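Local coordinates for protein cytosol aminopeptidase (PDB 3KZW) that probably removes N-terminal amino acids, leucine among them, from peptides as a metal-dependent cytosolic leucyl aminopeptidase, at residues A[237-242]-A[259-264]; A[248-253]-A[334-339]; A[351-356]-A[372-377]; A[231-236]-A[265-270]; A[205-210]-A[306-311]. All coordinates share one frame; numbering follows the deposited sequence.

All five contacts lie in the catalytic domain. Contacts 1 and 4 share strand 262-269: contact 4 zips its far half to strand 233-237, and contact 1, about 17 Å away between centres, closes the same ladder where the chain turns into helix 239-244. Contact 2 packs the next helix, 248-254, on the neighbouring strand 328-338, its centre about 9 Å from that of contact 1. Contact 3, centred about 11 Å from contact 2, is joined to it through Asp374. Contact 5, nearest the chain's centre, begins earliest in sequence and encloses contacts 1 and 4. Contacts 1, 2 and 4 build on one mixed sheet; contacts 3 and 5 join elements around it.

Contact 1 (A[237-242]-A[259-264]); sequences KDYDTL and HKPRLV
Tyr239 lays one face of its ring against the aliphatic chain of Lys260. Lys260 CB stands 3.9 Å from the centroid of the Tyr239 ring, displaced toward its rim, in a CH-pi contact. Further out the lysine runs along the same ring, CG near CD2 and CD near CE2, which is where a long methylene chain is useful; its NZ goes on to the backbone O of Ser257. Pro261 approaches the tyrosine aslant, with CG 3.7 Å from Tyr239 CD1. The ring reaches both residues because its CG lies opposite the backbone N (chi1 -173°), swung out from the first turn of helix 239-244.

Arg262 is folded back by a bend at chi2 (-74°). Its NH1 donates to Pro261 O at 3.1 Å, within the guanidinium plane but from above the carbonyl plane, and Asp238 CB sits over one guanidinium face. The Asp238 carboxylate is occupied with its own helix: as N-cap, OD1 accepts from Thr241 N and Thr241 OG1, which arrive from opposite faces. Leu242 is buried and apolar: its CD2 lies 3.6 Å from Pro261 O, and it also packs on Leu250 and Phe247, where a leucine fits.

At the other end Lys237 and Leu263 form an antiparallel hydrogen-bonded pair, Lys237 N to Leu263 O at 2.8 Å and Leu263 N to Lys237 O at 3.2 Å. Their side chains lie side by side, with CB atoms 3.9 Å apart.

The chemistry is therefore divided: backbone bonds end the ladder, carbon packing seats the helix, and the charged groups of Asp238 and Arg262, 6.2 Å apart at Asp238 OD2 and Arg262 NH2, approach without pairing.

Contact 2 (A[248-253]-A[334-339]); sequences GLLQAV and ACAENM
Leu250 leans from helix 248-254 onto the strand residues Ala334, Cys335 and Ala336, and its side chain can be followed outward. CB leaves the helix toward the strand without meeting it, and CG, placed opposite the backbone N (chi1 178°), extends the reach. At the fork the two methyls part. CD1 settles on the strand: it is 3.7 Å from Cys335 O, 4.0 Å from Ala336 CB and 4.2 Å from Ala334 CB. CD2 turns instead toward Leu242 and Leu263, joining this contact to the neighbouring helix and strand. A branched leucine suits the place because one side chain serves two surfaces, while Ala334 and Ala336, with one residue between them and both directed at the helix, are small enough to let it lie close.

The segment axes approach to 8.3 Å and differ by only 30° in direction, so the helix runs roughly along the strand. One turn later Val253 continues the row, its CG1 4.2 Å from Ala336 CB. Val371 of helix 368-380 also touches Leu250, Val253 and Ala334, adding to the same apolar layer.

Past the valine the contact becomes polar. A water accepts from Met339 N at 2.9 Å and lies within donating distance of Val253 O (2.8 Å) and Glu337 O, though it may not serve every acceptor around it at once. The side chains here look elsewhere: Asn338 ND2 binds Asp288 OD1 and Thr364 O, and Glu337 OE2 binds Ser257 OG.

No direct hydrogen bond spans helix and strand, which implies that methyl packing holds them together, with one water between Val253 O and Met339 N linking the backbones.

Contact 3 (A[351-356]-A[372-377]); sequences FTALSG and LADAVF
A type I beta turn from Ala353 to Gly356 brings Leu354 up to helix 368-380, its CA 5.5 Å from Asp374 CA, and Gly356 closes it with a positive phi (99°), a value that glycine adopts easily. The turn presents its N-H groups to Asp374. Leu354 N donates to Asp374 OD1 at 3.0 Å in a nearly straight bond, arriving from above the carboxylate plane (38° out of it). A water accepts from Ser355 N, 2.9 Å away, and donates to Asp374 OD1, so this one oxygen is gripped directly and through a bridge. OD2 accepts from Leu250 N, and weakly from Leu249 N, at the start of helix 248-254. A buried aspartate suits the spot: with backbone N-H groups and a helix N-terminus around it, its negative charge would probably be stabilised.

The turn belongs to a beta hairpin, in which strand 350-352 runs antiparallel to strand 358-360, with Phe351 bonded to Val359 through the backbone. The end of the hairpin docks on helix 368-380, which starts within the NTDAEGRL signature of the family.

One helical turn on, Phe377 receives the rest of the loop. Ser355 CA sits over the middle of its ring, 3.6 Å from the centroid and 10° off the normal, a CH-pi contact that a broad flat side chain can offer to backbone. Ser355 CB also lies over that ring, 3.7 Å from Phe377 CE1, while its OG turns to Glu357. Leu354 meets the same ring at its edge, CD2 lying in the ring plane 3.7 Å from Phe377 CD2.

Contact 4 (A[231-236]-A[265-270]); sequences KVKVDV and TITYNG
An antiparallel beta ladder joins strand 233-237, at the margin of the catalytic domain's mixed sheet, to strand 262-269, with Lys233 facing Thr267 and Asp235 facing Thr265 as hydrogen-bonded pairs. Thr267 N and Lys233 O, like Lys233 N and Thr267 O, are 3.0 Å apart; in the other pair, Asp235 N is 2.8 Å from Thr265 O. Between them Val234 and Ile266 form a non-hydrogen-bonded pair, supported by CA-H...O contacts such as Ile266 CA to Lys233 O at 3.4 Å.

The two faces differ in character. On the face of Val234 and Ile266, beta-branched residues suit the extended backbone and pack under helices 216-226 and 308-322. Val232 joins them, its CG1 meeting Ile266 CG2 while CG2 is 4.2 Å from Tyr268 CD1, the valine and tyrosine side chains crossing at about a right angle. On the opposite face stand Lys233, Asp235, Thr265 and Thr267. There Thr267 OG1 lies 3.3 Å from Lys233 CB, and a water reaches Thr265 OG1, Asp235 O and Asp235 OD2.

Lys231 runs extended to CE and bends at chi4 (-67°), which turns NZ to Asn269 O at 2.8 Å; it also forms a salt bridge with Asp272.

Strand 262-269 bonds on its other side to strand 328-338, so the arrangement is that of an outer antiparallel strand added to the mixed central sheet of an alpha/beta aminopeptidase domain.

Contact 5 (A[205-210]-A[306-311]); sequences DFSNMP and DMCGAA
Phe206 and Ser207, near the end of helix 188-208, meet Met307, Cys308 and Ala311 at the start of helix 308-322. The apolar contacts centre on Phe206 CB, which has Met307 CE 3.8 Å away and Ala311 CB at 4.0 Å. Met307 gets there by curling: its CG lies between the backbone N and the carbonyl carbon (chi1 43°), and further bends at chi2 and chi3 bring the methyl against the neighbouring helix, where CE is 3.6 Å from Phe206 O. The unbranched, flexible thioether of methionine allows this curl. The phenyl ring itself points elsewhere, set edge-to-face against Phe219 of helix 216-226, which Met307 touches too.

Helix 188-208 leads from the N-terminal part of the chain into the catalytic domain, so its C-terminal end is seated here against the domain interior. Just beside this seat, Asp306 forms a salt bridge with Lys283 and lies close to Asp288 and Glu367, a cluster consistent with the metal centre of related leucine aminopeptidases, although no catalytic metal is modelled here; a sodium ion lies about 9 Å from the side chain of Cys308.

The polar and sulfur contacts gather at Ser207. Its OG lies 3.5 Å from Cys308 SG and 3.6 Å from Ala311 CB, and is satisfied by Ala203 O one turn back in its own helix. Ser207 CA rests 3.8 Å from Met307 SD. The short side chains of Ser207 and Ala311 permit a close backbone approach, the CA atoms of Ser207 and Cys308 being 5.7 Å apart.

Contact 1 (A[237-242]-A[259-264])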
# COMPACT_ATOMS: atom_id res chain seq x y z
N LYS A 237 28.87 29.51 -12.51
CA LYS A 237 29.06 28.70 -13.70
C LYS A 237 27.69 28.37 -14.29
O LYS A 237 26.93 27.59 -13.71
CB LYS A 237 29.81 27.42 -13.31
CG LYS A 237 30.71 26.86 -14.38
CD LYS A 237 31.83 26.01 -13.76
CE LYS A 237 32.96 26.88 -13.23
NZ LYS A 237 34.09 26.06 -12.75
N ASP A 238 27.37 28.98 -15.43
CA ASP A 238 26.06 28.78 -16.06
C ASP A 238 25.95 27.44 -16.78
O ASP A 238 26.93 26.70 -16.88
CB ASP A 238 25.67 29.97 -16.96
CG ASP A 238 26.47 30.03 -18.26
OD1 ASP A 238 27.35 29.18 -18.50
OD2 ASP A 238 26.20 30.95 -19.07
N TYR A 239 24.75 27.13 -17.28
CA TYR A 239 24.44 25.81 -17.83
C TYR A 239 25.37 25.33 -18.95
O TYR A 239 25.85 24.20 -18.91
CB TYR A 239 22.97 25.73 -18.27
CG TYR A 239 22.51 24.35 -18.68
CD1 TYR A 239 22.70 23.25 -17.85
CD2 TYR A 239 21.87 24.15 -19.91
CE1 TYR A 239 22.27 21.98 -18.23
CE2 TYR A 239 21.44 22.89 -20.29
CZ TYR A 239 21.65 21.80 -19.45
OH TYR A 239 21.23 20.55 -19.83
N ASP A 240 25.61 26.17 -19.96
CA ASP A 240 26.45 25.75 -21.09
C ASP A 240 27.95 25.69 -20.77
O ASP A 240 28.70 25.01 -21.47
CB ASP A 240 26.16 26.55 -22.38
CG ASP A 240 25.67 27.97 -22.13
OD1 ASP A 240 24.70 28.16 -21.36
OD2 ASP A 240 26.26 28.91 -22.73
N THR A 241 28.37 26.39 -19.72
CA THR A 241 29.75 26.30 -19.25
C THR A 241 29.96 24.99 -18.49
O THR A 241 30.92 24.26 -18.76
CB THR A 241 30.15 27.49 -18.34
OG1 THR A 241 29.84 28.72 -19.00
CG2 THR A 241 31.64 27.46 -18.02
N LEU A 242 29.06 24.68 -17.56
CA LEU A 242 29.20 23.50 -16.71
C LEU A 242 29.07 22.18 -17.47
O LEU A 242 29.64 21.18 -17.06
CB LEU A 242 28.26 23.56 -15.49
CG LEU A 242 26.74 23.43 -15.58
CD1 LEU A 242 26.31 21.97 -15.59
CD2 LEU A 242 26.10 24.15 -14.40
N HIS A 259 14.35 25.71 -15.48
CA HIS A 259 15.41 26.45 -14.82
C HIS A 259 16.63 25.55 -14.65
O HIS A 259 16.69 24.72 -13.73
CB HIS A 259 14.93 26.99 -13.48
CG HIS A 259 13.54 27.54 -13.52
ND1 HIS A 259 13.22 28.74 -14.12
CD2 HIS A 259 12.37 27.05 -13.03
CE1 HIS A 259 11.93 28.96 -14.00
NE2 HIS A 259 11.38 27.95 -13.35
N LYS A 260 17.59 25.71 -15.56
CA LYS A 260 18.77 24.85 -15.64
C LYS A 260 19.73 25.02 -14.45
O LYS A 260 19.73 26.08 -13.81
CB LYS A 260 19.52 25.10 -16.95
CG LYS A 260 18.66 24.96 -18.21
CD LYS A 260 18.15 23.54 -18.42
CE LYS A 260 17.12 23.51 -19.54
NZ LYS A 260 16.40 22.21 -19.57
N PRO A 261 20.54 23.98 -14.15
CA PRO A 261 21.44 23.98 -12.99
C PRO A 261 22.53 25.06 -13.02
O PRO A 261 22.82 25.63 -14.07
CB PRO A 261 22.08 22.59 -13.05
CG PRO A 261 21.92 22.14 -14.45
CD PRO A 261 20.61 22.71 -14.88
N ARG A 262 23.11 25.33 -11.85
CA ARG A 262 24.21 26.28 -11.70
C ARG A 262 25.24 25.71 -10.73
O ARG A 262 24.89 24.92 -9.84
CB ARG A 262 23.70 27.62 -11.15
CG ARG A 262 22.74 28.39 -12.06
CD ARG A 262 23.47 29.02 -13.24
NE ARG A 262 22.60 29.92 -13.99
CZ ARG A 262 21.81 29.56 -14.99
NH1 ARG A 262 21.76 28.29 -15.38
NH2 ARG A 262 21.07 30.46 -15.61
N LEU A 263 26.50 26.10 -10.92
CA LEU A 263 27.53 25.82 -9.92
C LEU A 263 28.07 27.14 -9.38
O LEU A 263 28.55 27.98 -10.14
CB LEU A 263 28.67 24.98 -10.49
CG LEU A 263 29.67 24.46 -9.45
CD1 LEU A 263 29.26 23.10 -8.92
CD2 LEU A 263 31.06 24.41 -10.02
N VAL A 264 27.98 27.31 -8.07
CA VAL A 264 28.41 28.54 -7.41
C VAL A 264 29.68 28.29 -6.60
O VAL A 264 29.71 27.43 -5.72
CB VAL A 264 27.30 29.13 -6.50
CG1 VAL A 264 27.73 30.47 -5.91
CG2 VAL A 264 26.00 29.29 -7.27

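Contact 2 (A[248-253]-A[334-339])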
# COMPACT_ATOMS: atom_id res chain seq x y z
N GLY A 248 28.87 16.27 -15.72
CA GLY A 248 27.86 15.35 -16.24
C GLY A 248 26.72 14.99 -15.31
O GLY A 248 25.57 14.91 -15.74
N LEU A 249 27.04 14.78 -14.03
CA LEU A 249 26.03 14.39 -13.04
C LEU A 249 25.11 15.54 -12.68
O LEU A 249 23.89 15.36 -12.58
CB LEU A 249 26.69 13.81 -11.79
CG LEU A 249 27.56 12.55 -11.93
CD1 LEU A 249 28.05 12.10 -10.57
CD2 LEU A 249 26.82 11.42 -12.62
N LEU A 250 25.68 16.73 -12.50
CA LEU A 250 24.90 17.94 -12.23
C LEU A 250 23.99 18.28 -13.42
O LEU A 250 22.85 18.73 -13.23
CB LEU A 250 25.82 19.12 -11.89
CG LEU A 250 25.22 20.51 -11.61
CD1 LEU A 250 24.15 20.48 -10.51
CD2 LEU A 250 26.33 21.49 -11.25
N GLN A 251 24.50 18.07 -14.63
CA GLN A 251 23.73 18.24 -15.86
C GLN A 251 22.55 17.27 -15.89
O GLN A 251 21.41 17.67 -16.16
CB GLN A 251 24.62 18.03 -17.09
CG GLN A 251 23.87 18.03 -18.41
CD GLN A 251 24.67 17.44 -19.56
OE1 GLN A 251 25.60 16.66 -19.34
NE2 GLN A 251 24.30 17.80 -20.78
N ALA A 252 22.83 16.00 -15.60
CA ALA A 252 21.82 14.94 -15.61
C ALA A 252 20.65 15.21 -14.67
O ALA A 252 19.50 14.99 -15.04
CB ALA A 252 22.48 13.61 -15.27
N VAL A 253 20.95 15.69 -13.47
CA VAL A 253 19.94 15.96 -12.45
C VAL A 253 19.06 17.15 -12.82
O VAL A 253 17.84 17.10 -12.63
CB VAL A 253 20.60 16.16 -11.06
CG1 VAL A 253 19.57 16.60 -10.02
CG2 VAL A 253 21.28 14.89 -10.60
N ALA A 334 26.27 23.03 -5.57
CA ALA A 334 25.68 22.38 -6.74
C ALA A 334 24.18 22.61 -6.73
O ALA A 334 23.46 22.00 -5.95
CB ALA A 334 26.00 20.89 -6.73
N CYS A 335 23.72 23.51 -7.60
CA CYS A 335 22.32 23.92 -7.64
C CYS A 335 21.59 23.36 -8.85
O CYS A 335 22.07 23.49 -9.97
CB CYS A 335 22.21 25.44 -7.62
SG CYS A 335 23.15 26.23 -6.30
N ALA A 336 20.44 22.74 -8.61
CA ALA A 336 19.62 22.15 -9.67
C ALA A 336 18.18 21.98 -9.19
O ALA A 336 17.90 22.08 -7.99
CB ALA A 336 20.19 20.80 -10.10
N GLU A 337 17.28 21.73 -10.13
CA GLU A 337 15.88 21.45 -9.82
C GLU A 337 15.50 20.09 -10.42
O GLU A 337 15.54 19.91 -11.64
CB GLU A 337 14.98 22.56 -10.38
CG GLU A 337 13.62 22.68 -9.71
CD GLU A 337 12.75 23.76 -10.34
OE1 GLU A 337 12.42 24.75 -9.64
OE2 GLU A 337 12.38 23.62 -11.52
N ASN A 338 15.16 19.14 -9.56
CA ASN A 338 14.86 17.76 -9.98
C ASN A 338 13.42 17.60 -10.46
O ASN A 338 12.51 17.41 -9.66
CB ASN A 338 15.16 16.78 -8.83
CG ASN A 338 15.26 15.33 -9.30
OD1 ASN A 338 15.28 15.04 -10.49
ND2 ASN A 338 15.33 14.42 -8.34
N MET A 339 13.23 17.67 -11.78
CA MET A 339 11.90 17.72 -12.39
C MET A 339 11.68 16.63 -13.45
O MET A 339 12.63 15.99 -13.90
CB MET A 339 11.66 19.09 -13.02
CG MET A 339 11.65 20.27 -12.05
SD MET A 339 10.04 20.62 -11.33
CE MET A 339 10.08 19.58 -9.88
O HOH W 1 15.51 18.28 -13.51

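Contact 3 (A[351-356]-A[372-377])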
# COMPACT_ATOMS: atom_id res chain seq x y z
N PHE A 351 25.68 8.07 -17.05
CA PHE A 351 26.32 9.37 -17.28
C PHE A 351 27.80 9.36 -16.91
O PHE A 351 28.26 8.50 -16.15
CB PHE A 351 25.60 10.46 -16.48
CG PHE A 351 24.14 10.57 -16.79
CD1 PHE A 351 23.71 11.17 -17.97
CD2 PHE A 351 23.19 10.08 -15.90
CE1 PHE A 351 22.35 11.28 -18.27
CE2 PHE A 351 21.83 10.19 -16.18
CZ PHE A 351 21.41 10.78 -17.37
N THR A 352 28.54 10.31 -17.47
CA THR A 352 29.95 10.48 -17.14
C THR A 352 30.12 11.62 -16.14
O THR A 352 29.78 12.76 -16.43
CB THR A 352 30.80 10.75 -18.41
OG1 THR A 352 30.49 9.77 -19.41
CG2 THR A 352 32.29 10.68 -18.09
N ALA A 353 30.64 11.29 -14.96
CA ALA A 353 30.89 12.26 -13.91
C ALA A 353 32.04 13.21 -14.28
O ALA A 353 32.75 12.97 -15.26
CB ALA A 353 31.18 11.55 -12.60
N LEU A 354 32.22 14.26 -13.48
CA LEU A 354 33.35 15.17 -13.65
C LEU A 354 34.67 14.44 -13.45
O LEU A 354 35.69 14.79 -14.06
CB LEU A 354 33.24 16.36 -12.69
CG LEU A 354 34.22 17.53 -12.86
CD1 LEU A 354 33.92 18.34 -14.10
CD2 LEU A 354 34.21 18.41 -11.62
N SER A 355 34.65 13.40 -12.61
CA SER A 355 35.82 12.57 -12.36
C SER A 355 36.23 11.75 -13.58
O SER A 355 37.37 11.29 -13.66
CB SER A 355 35.57 11.64 -11.17
OG SER A 355 34.63 10.63 -11.49
N GLY A 356 35.30 11.57 -14.51
CA GLY A 356 35.53 10.75 -15.70
C GLY A 356 34.95 9.35 -15.56
O GLY A 356 34.91 8.59 -16.53
N LEU A 372 26.46 16.26 -5.48
CA LEU A 372 27.55 16.38 -4.51
C LEU A 372 28.83 15.78 -5.07
O LEU A 372 29.92 16.32 -4.85
CB LEU A 372 27.19 15.71 -3.19
CG LEU A 372 26.21 16.42 -2.25
CD1 LEU A 372 25.68 15.45 -1.21
CD2 LEU A 372 26.84 17.64 -1.58
N ALA A 373 28.70 14.66 -5.78
CA ALA A 373 29.84 13.98 -6.39
C ALA A 373 30.64 14.89 -7.31
O ALA A 373 31.87 14.95 -7.22
CB ALA A 373 29.36 12.74 -7.14
N ASP A 374 29.94 15.61 -8.19
CA ASP A 374 30.57 16.56 -9.11
C ASP A 374 31.16 17.75 -8.35
O ASP A 374 32.25 18.23 -8.69
CB ASP A 374 29.58 17.04 -10.17
CG ASP A 374 29.51 16.13 -11.39
OD1 ASP A 374 30.26 15.13 -11.45
OD2 ASP A 374 28.71 16.41 -12.30
N ALA A 375 30.46 18.20 -7.32
CA ALA A 375 30.89 19.34 -6.52
C ALA A 375 32.11 19.00 -5.66
O ALA A 375 33.03 19.82 -5.53
CB ALA A 375 29.74 19.85 -5.66
N VAL A 376 32.12 17.81 -5.07
CA VAL A 376 33.24 17.35 -4.24
C VAL A 376 34.51 17.20 -5.06
O VAL A 376 35.59 17.65 -4.65
CB VAL A 376 32.90 16.04 -3.47
CG1 VAL A 376 34.16 15.37 -2.93
CG2 VAL A 376 31.93 16.32 -2.33
N PHE A 377 34.39 16.59 -6.24
CA PHE A 377 35.52 16.42 -7.15
C PHE A 377 36.09 17.77 -7.58
O PHE A 377 37.31 17.95 -7.65
CB PHE A 377 35.15 15.57 -8.37
CG PHE A 377 36.33 15.17 -9.20
CD1 PHE A 377 37.12 14.08 -8.84
CD2 PHE A 377 36.66 15.88 -10.35
CE1 PHE A 377 38.23 13.71 -9.61
CE2 PHE A 377 37.77 15.52 -11.13
CZ PHE A 377 38.55 14.43 -10.75
O HOH W 2 32.55 13.68 -10.56

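Contact 4 (A[231-236]-A[265-270])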
# COMPACT_ATOMS: atom_id res chain seq x y z
N LYS A 231 34.43 41.22 1.09
CA LYS A 231 35.71 40.56 0.84
C LYS A 231 35.52 39.21 0.14
O LYS A 231 36.48 38.63 -0.38
CB LYS A 231 36.43 40.36 2.17
CG LYS A 231 37.95 40.27 2.08
CD LYS A 231 38.56 40.00 3.44
CE LYS A 231 40.08 40.17 3.43
NZ LYS A 231 40.77 39.14 2.59
N VAL A 232 34.27 38.73 0.11
CA VAL A 232 33.93 37.42 -0.44
C VAL A 232 33.70 37.46 -1.96
O VAL A 232 32.87 38.22 -2.45
CB VAL A 232 32.68 36.83 0.25
CG1 VAL A 232 32.30 35.49 -0.35
CG2 VAL A 232 32.91 36.68 1.75
N LYS A 233 34.46 36.64 -2.69
CA LYS A 233 34.34 36.54 -4.14
C LYS A 233 33.37 35.43 -4.53
O LYS A 233 33.36 34.36 -3.91
CB LYS A 233 35.71 36.28 -4.78
CG LYS A 233 36.80 37.29 -4.42
CD LYS A 233 36.64 38.61 -5.17
CE LYS A 233 37.57 39.69 -4.60
NZ LYS A 233 37.11 40.18 -3.26
N VAL A 234 32.56 35.68 -5.55
CA VAL A 234 31.58 34.70 -6.02
C VAL A 234 31.71 34.49 -7.53
O VAL A 234 31.69 35.46 -8.30
CB VAL A 234 30.12 35.12 -5.67
CG1 VAL A 234 29.13 34.05 -6.13
CG2 VAL A 234 29.97 35.37 -4.18
N ASP A 235 31.86 33.23 -7.93
CA ASP A 235 31.88 32.85 -9.34
C ASP A 235 30.70 31.94 -9.66
O ASP A 235 30.46 30.97 -8.95
CB ASP A 235 33.19 32.16 -9.71
CG ASP A 235 33.27 31.79 -11.18
OD1 ASP A 235 33.48 32.70 -12.02
OD2 ASP A 235 33.12 30.59 -11.51
N VAL A 236 29.97 32.28 -10.72
CA VAL A 236 28.81 31.49 -11.14
C VAL A 236 29.07 30.82 -12.49
O VAL A 236 29.45 31.47 -13.47
CB VAL A 236 27.52 32.34 -11.20
CG1 VAL A 236 26.35 31.53 -11.78
CG2 VAL A 236 27.16 32.86 -9.82
N THR A 265 30.73 29.05 -6.92
CA THR A 265 31.99 28.98 -6.18
C THR A 265 32.14 30.24 -5.34
O THR A 265 32.05 31.36 -5.85
CB THR A 265 33.21 28.83 -7.13
OG1 THR A 265 32.96 27.79 -8.08
CG2 THR A 265 34.46 28.48 -6.34
N ILE A 266 32.35 30.05 -4.04
CA ILE A 266 32.49 31.14 -3.09
C ILE A 266 33.86 31.05 -2.41
O ILE A 266 34.15 30.07 -1.73
CB ILE A 266 31.38 31.09 -2.01
CG1 ILE A 266 29.99 31.14 -2.66
CG2 ILE A 266 31.53 32.24 -1.02
CD1 ILE A 266 28.87 30.69 -1.74
N THR A 267 34.69 32.07 -2.59
CA THR A 267 36.01 32.09 -1.96
C THR A 267 36.14 33.21 -0.92
O THR A 267 35.73 34.34 -1.16
CB THR A 267 37.17 32.20 -2.99
OG1 THR A 267 36.96 33.33 -3.83
CG2 THR A 267 37.25 30.94 -3.85
N TYR A 268 36.70 32.85 0.23
CA TYR A 268 37.01 33.82 1.27
C TYR A 268 38.43 33.57 1.78
O TYR A 268 38.72 32.50 2.33
CB TYR A 268 36.00 33.72 2.42
CG TYR A 268 36.43 34.41 3.70
CD1 TYR A 268 36.42 35.80 3.81
CD2 TYR A 268 36.85 33.66 4.80
CE1 TYR A 268 36.82 36.43 4.99
CE2 TYR A 268 37.24 34.28 5.98
CZ TYR A 268 37.23 35.66 6.07
OH TYR A 268 37.62 36.28 7.23
N ASN A 269 39.31 34.55 1.58
CA ASN A 269 40.69 34.45 2.02
C ASN A 269 40.94 35.29 3.27
O ASN A 269 41.34 36.45 3.19
CB ASN A 269 41.65 34.83 0.88
CG ASN A 269 41.58 33.85 -0.29
OD1 ASN A 269 41.93 32.68 -0.16
ND2 ASN A 269 41.13 34.34 -1.44
N GLY A 270 40.70 34.68 4.43
CA GLY A 270 40.76 35.38 5.71
C GLY A 270 42.13 35.53 6.33
O GLY A 270 42.30 36.34 7.25
O HOH W 3 31.72 28.48 -10.40

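Contact 5 (A[205-210]-A[306-311])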
# COMPACT_ATOMS: atom_id res chain seq x y z
N ASP A 205 16.25 32.36 5.28
CA ASP A 205 15.56 33.12 4.23
C ASP A 205 15.61 32.41 2.88
O ASP A 205 14.60 32.33 2.18
CB ASP A 205 16.13 34.53 4.12
CG ASP A 205 15.55 35.49 5.16
OD1 ASP A 205 14.56 35.14 5.83
OD2 ASP A 205 16.09 36.61 5.29
N PHE A 206 16.79 31.90 2.52
CA PHE A 206 16.94 31.13 1.29
C PHE A 206 16.12 29.85 1.32
O PHE A 206 15.52 29.47 0.32
CB PHE A 206 18.42 30.79 1.04
CG PHE A 206 19.23 31.95 0.51
CD1 PHE A 206 18.86 32.59 -0.67
CD2 PHE A 206 20.37 32.37 1.18
CE1 PHE A 206 19.61 33.66 -1.17
CE2 PHE A 206 21.13 33.43 0.69
CZ PHE A 206 20.75 34.08 -0.49
N SER A 207 16.08 29.20 2.48
CA SER A 207 15.36 27.94 2.64
C SER A 207 13.85 28.12 2.59
O SER A 207 13.14 27.32 1.97
CB SER A 207 15.77 27.25 3.94
OG SER A 207 17.17 27.01 3.98
N ASN A 208 13.36 29.18 3.22
CA ASN A 208 11.92 29.47 3.27
C ASN A 208 11.35 29.96 1.94
O ASN A 208 10.14 29.91 1.72
CB ASN A 208 11.61 30.47 4.38
CG ASN A 208 11.35 29.80 5.72
OD1 ASN A 208 10.64 28.80 5.80
ND2 ASN A 208 11.93 30.37 6.78
N MET A 209 12.23 30.44 1.07
CA MET A 209 11.85 30.97 -0.23
C MET A 209 11.10 29.93 -1.06
O MET A 209 11.55 28.78 -1.13
CB MET A 209 13.10 31.43 -0.99
CG MET A 209 12.88 32.63 -1.88
SD MET A 209 12.93 34.17 -0.95
CE MET A 209 14.72 34.37 -0.78
N PRO A 210 9.96 30.32 -1.68
CA PRO A 210 9.19 29.41 -2.53
C PRO A 210 9.99 28.96 -3.74
O PRO A 210 10.73 29.77 -4.32
CB PRO A 210 8.00 30.27 -2.98
CG PRO A 210 7.93 31.38 -2.02
CD PRO A 210 9.33 31.65 -1.58
N ASP A 306 15.14 21.27 0.30
CA ASP A 306 16.15 20.33 -0.18
C ASP A 306 17.45 21.04 -0.56
O ASP A 306 18.40 20.39 -1.03
CB ASP A 306 15.62 19.49 -1.34
CG ASP A 306 16.11 18.05 -1.29
OD1 ASP A 306 16.14 17.48 -0.18
OD2 ASP A 306 16.46 17.49 -2.36
N MET A 307 17.49 22.35 -0.38
CA MET A 307 18.70 23.15 -0.62
C MET A 307 19.25 23.78 0.66
O MET A 307 20.11 24.66 0.59
CB MET A 307 18.46 24.20 -1.71
CG MET A 307 17.14 24.96 -1.63
SD MET A 307 16.94 26.01 -0.18
CE MET A 307 18.19 27.26 -0.46
N CYS A 308 18.75 23.32 1.81
CA CYS A 308 19.22 23.78 3.12
C CYS A 308 20.74 23.67 3.28
O CYS A 308 21.38 24.54 3.87
CB CYS A 308 18.52 23.02 4.24
SG CYS A 308 16.85 23.60 4.62
N GLY A 309 21.30 22.58 2.75
CA GLY A 309 22.74 22.36 2.78
C GLY A 309 23.52 23.49 2.15
O GLY A 309 24.49 23.99 2.74
N ALA A 310 23.10 23.91 0.96
CA ALA A 310 23.72 25.04 0.26
C ALA A 310 23.52 26.35 1.02
O ALA A 310 24.45 27.15 1.16
CB ALA A 310 23.18 25.16 -1.14
N ALA A 311 22.30 26.55 1.52
CA ALA A 311 21.95 27.74 2.29
C ALA A 311 22.81 27.89 3.54
O ALA A 311 23.29 28.98 3.85
CB ALA A 311 20.47 27.73 2.65